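PDB 5LY9: variant surface glycoprotein MITAT 1.1 from Trypanosoma brucei brucei, which forms a dense coat on the surface of the parasite and, through serial expression of antigenically distinct variants, lets the trypanosome evade the immune response of its host. Local coordinates for residues Asn128-Ala133 against Thr185-Cys190; Ala178-Pro183 against Gln224-Leu229; Lys191-His196 against Met218-Thr223. All coordinates share one frame; numbering follows the deposited sequence.

Contact 1 (Asn128-Ala133 against Thr185-Cys190); sequences NADTAA and TSTGTC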
loop_
_atom_site.group_PDB
_atom_site.type_symbol
_atom_site.label_atom_id
_atom_site.label_comp_id
_atom_site.label_asym_id
_atom_site.label_seq_id
_atom_site.Cartn_x
_atom_site.Cartn_y
_atom_site.Cartn_z
ATOM N N ASN A 128 13.145 18.297 -35.674
ATOM C CA ASN A 128 13.019 17.970 -37.113
ATOM C C ASN A 128 13.071 16.464 -37.236
ATOM O O ASN A 128 13.434 15.724 -36.286
ATOM C CB ASN A 128 14.132 18.576 -37.980
ATOM C CG ASN A 128 15.529 18.159 -37.541
ATOM O OD1 ASN A 128 15.973 17.037 -37.704
ATOM N ND2 ASN A 128 16.258 19.099 -37.067
ATOM N N ALA A 129 12.700 15.999 -38.412
ATOM C CA ALA A 129 12.547 14.555 -38.621
ATOM C C ALA A 129 13.806 13.774 -38.598
ATOM O O ALA A 129 13.738 12.517 -38.510
ATOM C CB ALA A 129 11.778 14.264 -39.868
ATOM N N ASP A 130 14.967 14.454 -38.717
ATOM C CA ASP A 130 16.254 13.765 -38.890
ATOM C C ASP A 130 17.178 13.570 -37.692
ATOM O O ASP A 130 18.282 13.019 -37.833
ATOM C CB ASP A 130 17.075 14.521 -39.962
ATOM C CG ASP A 130 16.389 14.580 -41.303
ATOM O OD1 ASP A 130 15.476 13.796 -41.563
ATOM O OD2 ASP A 130 16.766 15.466 -42.121
ATOM N N THR A 131 16.752 14.085 -36.536
ATOM C CA THR A 131 17.610 14.228 -35.402
ATOM C C THR A 131 16.981 13.485 -34.258
ATOM O O THR A 131 16.053 13.985 -33.576
ATOM C CB THR A 131 17.843 15.677 -35.088
ATOM O OG1 THR A 131 18.180 16.370 -36.310
ATOM C CG2 THR A 131 18.901 15.812 -34.102
ATOM N N ALA A 132 17.458 12.269 -34.060
ATOM C CA ALA A 132 17.015 11.453 -32.895
ATOM C C ALA A 132 17.509 12.082 -31.595
ATOM O O ALA A 132 18.598 12.609 -31.500
ATOM C CB ALA A 132 17.544 10.026 -32.988
ATOM N N ALA A 133 16.688 11.993 -30.556
ATOM C CA ALA A 133 17.129 12.255 -29.218
ATOM C C ALA A 133 18.269 11.345 -28.901
ATOM O O ALA A 133 18.323 10.209 -29.405
ATOM C CB ALA A 133 15.958 11.967 -28.267
ATOM N N THR A 185 8.383 16.595 -43.363
ATOM C CA THR A 185 9.160 15.480 -43.895
ATOM C C THR A 185 10.594 15.987 -44.137
ATOM O O THR A 185 10.813 17.158 -44.429
ATOM C CB THR A 185 8.616 14.948 -45.195
ATOM O OG1 THR A 185 8.411 16.069 -46.033
ATOM C CG2 THR A 185 7.358 14.288 -44.970
ATOM N N SER A 186 11.533 15.086 -44.009
ATOM C CA SER A 186 12.906 15.356 -44.425
ATOM C C SER A 186 13.398 14.024 -44.872
ATOM O O SER A 186 13.069 13.645 -46.016
ATOM C CB SER A 186 13.664 16.061 -43.317
ATOM O OG SER A 186 15.009 16.370 -43.728
ATOM N N THR A 187 14.101 13.276 -44.031
ATOM C CA THR A 187 14.592 11.909 -44.326
ATOM C C THR A 187 14.100 10.890 -43.277
ATOM O O THR A 187 13.568 9.845 -43.626
ATOM C CB THR A 187 16.124 11.880 -44.439
ATOM O OG1 THR A 187 16.450 12.751 -45.513
ATOM C CG2 THR A 187 16.629 10.471 -44.739
ATOM N N GLY A 188 14.268 11.207 -42.009
ATOM C CA GLY A 188 13.791 10.297 -40.925
ATOM C C GLY A 188 12.286 10.157 -40.901
ATOM O O GLY A 188 11.540 11.077 -41.256
ATOM N N THR A 189 11.814 8.988 -40.528
ATOM C CA THR A 189 10.368 8.748 -40.460
ATOM C C THR A 189 10.106 7.828 -39.268
ATOM O O THR A 189 11.012 7.208 -38.772
ATOM C CB THR A 189 9.829 7.999 -41.695
ATOM O OG1 THR A 189 10.407 6.673 -41.752
ATOM C CG2 THR A 189 10.102 8.715 -42.949
ATOM N N CYS A 190 8.880 7.823 -38.758
ATOM C CA CYS A 190 8.446 6.877 -37.730
ATOM C C CYS A 190 7.128 6.354 -38.257
ATOM O O CYS A 190 6.048 6.948 -37.994
ATOM C CB CYS A 190 8.271 7.646 -36.434
ATOM S SG CYS A 190 7.785 6.549 -35.065
#
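Two loops meet here through one carboxylate: Asp130, at the third position of a type I beta turn running from Asn128 to Thr131, binds the Ser186 hydroxyl and the Thr187 and Gly188 amides. The Asp130 side chain leaves with CG beside its own backbone N (chi1 -60°), which carries both oxygens over to the other loop. OD1 takes two consecutive amides: Thr187 N, 2.9 Å from Asp130 OD1, comes in on the syn lone pair, while Gly188 N meets the same oxygen nearly along its C-O axis, in an almost straight bond (171°). OD2 accepts from the hydroxyl of Ser186, with Ser186 OG only 2.5 Å from Asp130 OD2 and standing above the carboxylate plane. Ser186 reaches it because OG is anti to the backbone N (chi1 -178°). Three donors on two oxygens fix the rotation of the carboxylate and would be expected to stabilise its charged form.

Beside this clamp Gly188 lies close against the turn, its CA 3.3 Å from Ala129 O in a CA-H...O contact; the absence of a side chain at Gly188 lets the backbones come this close. Ala129 CB packs 3.5 Å from Gly188 O. Behind Asp130, Asn128 OD1 takes Asp130 N at 3.0 Å and also accepts from the Thr131 hydroxyl, Thr131 OG1 lying 2.7 Å from Asn128 OD1, both in the carbonyl plane. The Cys190-Cys123 disulfide ties down the far end of Thr185-Cys190. An Asx turn within a type I beta turn thus presents the aspartate that joins two surface loops of the VSG N-terminal domain.

Contact 2 (Ala178-Pro183 against Gln224-Leu229); sequences ANTFQP and QVEATL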
loop_
_atom_site.group_PDB
_atom_site.type_symbol
_atom_site.label_atom_id
_atom_site.label_comp_id
_atom_site.label_asym_id
_atom_site.label_seq_id
_atom_site.Cartn_x
_atom_site.Cartn_y
_atom_site.Cartn_z
ATOM N N ALA A 178 -0.537 19.790 -39.714
ATOM C CA ALA A 178 -0.042 21.095 -39.294
ATOM C C ALA A 178 1.420 21.078 -38.795
ATOM O O ALA A 178 1.960 22.122 -38.426
ATOM C CB ALA A 178 -0.952 21.698 -38.230
ATOM N N ASN A 179 2.045 19.918 -38.763
ATOM C CA ASN A 179 3.398 19.740 -38.213
ATOM C C ASN A 179 3.525 20.071 -36.756
ATOM O O ASN A 179 4.580 20.529 -36.329
ATOM C CB ASN A 179 4.462 20.439 -39.062
ATOM C CG ASN A 179 4.299 20.134 -40.529
ATOM O OD1 ASN A 179 4.272 18.962 -40.926
ATOM N ND2 ASN A 179 4.099 21.171 -41.327
ATOM N N THR A 180 2.476 19.810 -35.979
ATOM C CA THR A 180 2.445 20.330 -34.613
ATOM C C THR A 180 3.344 19.526 -33.694
ATOM O O THR A 180 4.256 20.082 -33.065
ATOM C CB THR A 180 1.014 20.307 -34.030
ATOM O OG1 THR A 180 0.136 20.871 -34.995
ATOM C CG2 THR A 180 0.988 21.107 -32.644
ATOM N N PHE A 181 3.094 18.229 -33.605
ATOM C CA PHE A 181 3.936 17.352 -32.698
ATOM C C PHE A 181 4.836 16.375 -33.476
ATOM O O PHE A 181 5.611 15.651 -32.898
ATOM C CB PHE A 181 3.036 16.654 -31.688
ATOM C CG PHE A 181 2.223 17.610 -30.883
ATOM C CD1 PHE A 181 2.850 18.571 -30.073
ATOM C CD2 PHE A 181 0.859 17.561 -30.906
ATOM C CE1 PHE A 181 2.119 19.492 -29.397
ATOM C CE2 PHE A 181 0.093 18.490 -30.177
ATOM C CZ PHE A 181 0.726 19.455 -29.428
ATOM N N GLN A 182 4.735 16.371 -34.790
ATOM C CA GLN A 182 5.523 15.576 -35.723
ATOM C C GLN A 182 5.952 16.593 -36.807
ATOM O O GLN A 182 5.108 17.310 -37.339
ATOM C CB GLN A 182 4.692 14.448 -36.345
ATOM C CG GLN A 182 4.419 13.314 -35.369
ATOM C CD GLN A 182 3.286 12.427 -35.871
ATOM O OE1 GLN A 182 2.102 12.677 -35.598
ATOM N NE2 GLN A 182 3.659 11.478 -36.714
ATOM N N PRO A 183 7.244 16.706 -37.057
ATOM C CA PRO A 183 7.709 17.771 -37.962
ATOM C C PRO A 183 7.423 17.498 -39.438
ATOM O O PRO A 183 6.896 16.417 -39.835
ATOM C CB PRO A 183 9.215 17.779 -37.717
ATOM C CG PRO A 183 9.548 16.356 -37.407
ATOM C CD PRO A 183 8.317 15.845 -36.612
ATOM N N GLN A 224 -3.965 9.556 -43.677
ATOM C CA GLN A 224 -2.680 10.260 -43.879
ATOM C C GLN A 224 -2.611 11.550 -43.117
ATOM O O GLN A 224 -2.545 12.650 -43.680
ATOM C CB GLN A 224 -2.440 10.514 -45.370
ATOM C CG GLN A 224 -2.327 9.226 -46.129
ATOM C CD GLN A 224 -1.928 9.476 -47.598
ATOM O OE1 GLN A 224 -2.640 10.134 -48.336
ATOM N NE2 GLN A 224 -0.815 8.899 -48.007
ATOM N N VAL A 225 -2.569 11.418 -41.799
ATOM C CA VAL A 225 -2.471 12.582 -40.916
ATOM C C VAL A 225 -1.493 12.265 -39.771
ATOM O O VAL A 225 -0.895 11.199 -39.707
ATOM C CB VAL A 225 -3.828 13.037 -40.348
ATOM C CG1 VAL A 225 -4.765 13.492 -41.456
ATOM C CG2 VAL A 225 -4.508 11.948 -39.495
ATOM N N GLU A 226 -1.334 13.230 -38.902
ATOM C CA GLU A 226 -0.504 13.105 -37.699
ATOM C C GLU A 226 -1.283 12.394 -36.598
ATOM O O GLU A 226 -2.517 12.373 -36.580
ATOM C CB GLU A 226 -0.088 14.497 -37.243
ATOM C CG GLU A 226 0.915 15.103 -38.230
ATOM C CD GLU A 226 0.974 16.631 -38.191
ATOM O OE1 GLU A 226 0.480 17.273 -37.208
ATOM O OE2 GLU A 226 1.617 17.172 -39.137
ATOM N N ALA A 227 -0.544 11.782 -35.711
ATOM C CA ALA A 227 -1.142 11.250 -34.482
ATOM C C ALA A 227 -1.858 12.339 -33.698
ATOM O O ALA A 227 -1.511 13.521 -33.819
ATOM C CB ALA A 227 -0.057 10.662 -33.613
ATOM N N THR A 228 -2.842 11.942 -32.844
ATOM C CA THR A 228 -3.567 12.883 -32.038
ATOM C C THR A 228 -3.173 12.654 -30.585
ATOM O O THR A 228 -3.045 11.497 -30.150
ATOM C CB THR A 228 -5.080 12.649 -32.139
ATOM O OG1 THR A 228 -5.507 12.800 -33.476
ATOM C CG2 THR A 228 -5.838 13.589 -31.213
ATOM N N LEU A 229 -3.036 13.739 -29.830
ATOM C CA LEU A 229 -2.720 13.662 -28.411
ATOM C C LEU A 229 -3.920 14.283 -27.704
ATOM O O LEU A 229 -4.326 15.388 -27.991
ATOM C CB LEU A 229 -1.426 14.428 -28.070
ATOM C CG LEU A 229 -0.169 14.009 -28.818
ATOM C CD1 LEU A 229 0.977 14.912 -28.378
ATOM C CD2 LEU A 229 0.171 12.559 -28.553
HETATM O O HOH W 1 -2.031 18.202 -37.177
HETATM O O HOH W 2 0.948 16.836 -34.544
HETATM O O HOH W 3 1.071 14.392 -33.747
HETATM O O HOH W 4 1.408 10.044 -38.445
#
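Glu226 OE1 is held by three bonds: two waters donate to it, each at 2.7 Å from Glu226 OE1, and Thr180 N adds a weak third. One of these waters also accepts from Phe181 N and the other, weakly, from Ala178 N, so the carboxylate serves as a hub for four successive amides of the loop Ala178-Phe181, which packs against the lead-in to strand 228-229 of a four-stranded antiparallel sheet. Of these amides Asn179 N instead binds the other oxygen, 2.8 Å from Glu226 OE2, on its syn lone pair. The N-terminal amine of Ala1 also binds OE2 and probably balances this buried charge.

Gln182 runs past Glu226 in the opposite direction, extended beyond CG (chi2 164°), its amide plane 59° from the carboxylate. Its OE1 accepts in the amide plane from Ala227 N, 2.8 Å from Gln182 OE1, and takes a water that also donates to Ala227 O. Gln182 NE2 gives a hydrogen to Thr4 O and another to a water bound by Val225 O, so both ends of the amide are used. Farther along, Leu229 CD1 makes a CH-pi contact over the Phe181 ring, its carbon 4.1 Å from the ring centroid.

Contact 3 (Lys191-His196 against Met218-Thr223); sequences KLLSGH and MTIPNT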
loop_
_atom_site.group_PDB
_atom_site.type_symbol
_atom_site.label_atom_id
_atom_site.label_comp_id
_atom_site.label_asym_id
_atom_site.label_seq_id
_atom_site.Cartn_x
_atom_site.Cartn_y
_atom_site.Cartn_z
ATOM N N LYS A 191 7.194 5.245 -39.016
ATOM C CA LYS A 191 6.015 4.697 -39.650
ATOM C C LYS A 191 5.002 4.214 -38.615
ATOM O O LYS A 191 3.797 4.161 -38.931
ATOM C CB LYS A 191 6.399 3.544 -40.582
ATOM C CG LYS A 191 7.081 4.037 -41.827
ATOM C CD LYS A 191 7.339 2.973 -42.859
ATOM C CE LYS A 191 8.294 1.883 -42.348
ATOM N NZ LYS A 191 8.358 0.821 -43.438
ATOM N N LEU A 192 5.485 3.847 -37.402
ATOM C CA LEU A 192 4.583 3.325 -36.364
ATOM C C LEU A 192 3.486 4.347 -36.114
ATOM O O LEU A 192 2.384 3.986 -35.728
ATOM C CB LEU A 192 5.302 3.013 -35.077
ATOM C CG LEU A 192 4.418 2.266 -34.044
ATOM C CD1 LEU A 192 3.996 0.890 -34.555
ATOM C CD2 LEU A 192 5.078 2.206 -32.706
ATOM N N LEU A 193 3.798 5.645 -36.337
ATOM C CA LEU A 193 2.839 6.679 -36.021
ATOM C C LEU A 193 1.809 6.900 -37.107
ATOM O O LEU A 193 0.988 7.852 -37.006
ATOM C CB LEU A 193 3.545 7.982 -35.632
ATOM C CG LEU A 193 4.375 7.846 -34.357
ATOM C CD1 LEU A 193 5.034 9.155 -34.023
ATOM C CD2 LEU A 193 3.592 7.382 -33.153
ATOM N N SER A 194 1.819 6.084 -38.166
ATOM C CA SER A 194 0.708 6.162 -39.156
ATOM C C SER A 194 0.235 4.783 -39.465
ATOM O O SER A 194 1.037 3.899 -39.757
ATOM C CB SER A 194 1.090 6.874 -40.465
ATOM O OG SER A 194 0.076 6.620 -41.456
ATOM N N GLY A 195 -1.066 4.577 -39.280
ATOM C CA GLY A 195 -1.708 3.299 -39.649
ATOM C C GLY A 195 -2.273 3.300 -41.086
ATOM O O GLY A 195 -3.103 2.436 -41.430
ATOM N N HIS A 196 -1.826 4.207 -41.946
ATOM C CA HIS A 196 -2.195 4.177 -43.362
ATOM C C HIS A 196 -1.118 3.496 -44.174
ATOM O O HIS A 196 0.064 3.659 -43.911
ATOM C CB HIS A 196 -2.531 5.579 -43.848
ATOM C CG HIS A 196 -3.117 5.588 -45.209
ATOM N ND1 HIS A 196 -2.335 5.680 -46.334
ATOM C CD2 HIS A 196 -4.409 5.520 -45.622
ATOM C CE1 HIS A 196 -3.120 5.628 -47.406
ATOM N NE2 HIS A 196 -4.383 5.543 -47.000
ATOM N N MET A 218 -2.703 8.705 -26.813
ATOM C CA MET A 218 -2.287 8.930 -28.197
ATOM C C MET A 218 -3.133 8.099 -29.139
ATOM O O MET A 218 -3.358 6.930 -28.889
ATOM C CB MET A 218 -0.799 8.620 -28.439
ATOM C CG MET A 218 -0.394 8.730 -29.916
ATOM S SD MET A 218 1.360 8.267 -30.163
ATOM C CE MET A 218 1.939 9.788 -29.819
ATOM N N THR A 219 -3.601 8.724 -30.208
ATOM C CA THR A 219 -4.309 8.008 -31.288
ATOM C C THR A 219 -3.386 7.963 -32.511
ATOM O O THR A 219 -2.941 9.007 -32.934
ATOM C CB THR A 219 -5.631 8.732 -31.669
ATOM O OG1 THR A 219 -6.440 8.880 -30.524
ATOM C CG2 THR A 219 -6.437 7.906 -32.796
ATOM N N ILE A 220 -3.125 6.763 -33.060
ATOM C CA ILE A 220 -2.417 6.557 -34.280
ATOM C C ILE A 220 -3.497 6.445 -35.399
ATOM O O ILE A 220 -4.396 5.626 -35.319
ATOM C CB ILE A 220 -1.610 5.297 -34.209
ATOM C CG1 ILE A 220 -0.532 5.482 -33.134
ATOM C CG2 ILE A 220 -1.003 4.975 -35.583
ATOM C CD1 ILE A 220 0.426 4.299 -32.880
ATOM N N PRO A 221 -3.435 7.328 -36.375
ATOM C CA PRO A 221 -4.466 7.404 -37.400
ATOM C C PRO A 221 -4.399 6.242 -38.367
ATOM O O PRO A 221 -3.361 5.580 -38.487
ATOM C CB PRO A 221 -4.123 8.688 -38.116
ATOM C CG PRO A 221 -2.638 8.791 -38.043
ATOM C CD PRO A 221 -2.327 8.245 -36.636
ATOM N N ASN A 222 -5.534 5.945 -39.013
ATOM C CA ASN A 222 -5.474 5.038 -40.199
ATOM C C ASN A 222 -5.740 5.828 -41.484
ATOM O O ASN A 222 -6.231 5.246 -42.457
ATOM C CB ASN A 222 -6.401 3.824 -40.063
ATOM C CG ASN A 222 -7.881 4.193 -39.984
ATOM O OD1 ASN A 222 -8.228 5.335 -39.944
ATOM N ND2 ASN A 222 -8.756 3.188 -39.935
ATOM N N THR A 223 -5.423 7.128 -41.465
ATOM C CA THR A 223 -5.566 8.068 -42.588
ATOM C C THR A 223 -4.227 8.819 -42.614
ATOM O O THR A 223 -3.450 8.779 -41.644
ATOM C CB THR A 223 -6.694 9.054 -42.381
ATOM O OG1 THR A 223 -6.556 9.730 -41.112
ATOM C CG2 THR A 223 -8.096 8.334 -42.461
#
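Gly195 N and Pro221 O stand only 2.6 Å apart, a short hydrogen bond in which the amide meets the carbonyl nearly along its C=O axis (165°) although the hydrogen lies well off the N...O line. With no side chain, Gly195 lets the two backbones come this close. Next to it Ser194 OG, anti to the backbone N (chi1 166°), accepts from His196 N in an ST turn and is also bonded to Glu2.

Residues 191-193 form a short 3-10 segment lying over strand 218-220, an inner strand of the four-stranded antiparallel sheet. Ile220 offers it both branches: CG2 and CD1 are each 3.5 Å from Leu192 O, and CG2 continues to Gly195 N. Leu193 sends CD2 across Met218 at about a right angle, 3.8 Å from Met218 SD, where the Met218 chain bends at chi3 (-86°). Pro221 CD sits 3.4 Å from Leu193 O. Leu192 is covered by Phe108, Leu111 and Leu112 of helix 62-114 and by Leu192 of the second subunit. At the far end the His196 ring turns its edge to the chain, with CD2 3.7 Å from Asn222 O, which lies in the ring plane.

How the contacts relate
All three contacts lie at one end of the elongated VSG N-terminal domain, about 37 to 41 Å from the centre of the chain. Contacts 2 and 3, centres about 10 Å apart, share the four-stranded antiparallel sheet, where Thr228 O is probably hydrogen-bonded to Thr219 N. Contact 1 lies about 13 Å from contact 2 and 16 Å from contact 3, centre to centre; Pro183 packs on Asn128 and Ala129. The long loop between strands 173-174 and 211-213 serves contacts 2, 1 and 3 in that order; contact 3 follows contact 1 and falls between the two segments of contact 2. One loop is thereby tied to the sheet and to 128-133. Contacts 1 and 3 both reach the second subunit, whereas contact 2 does not.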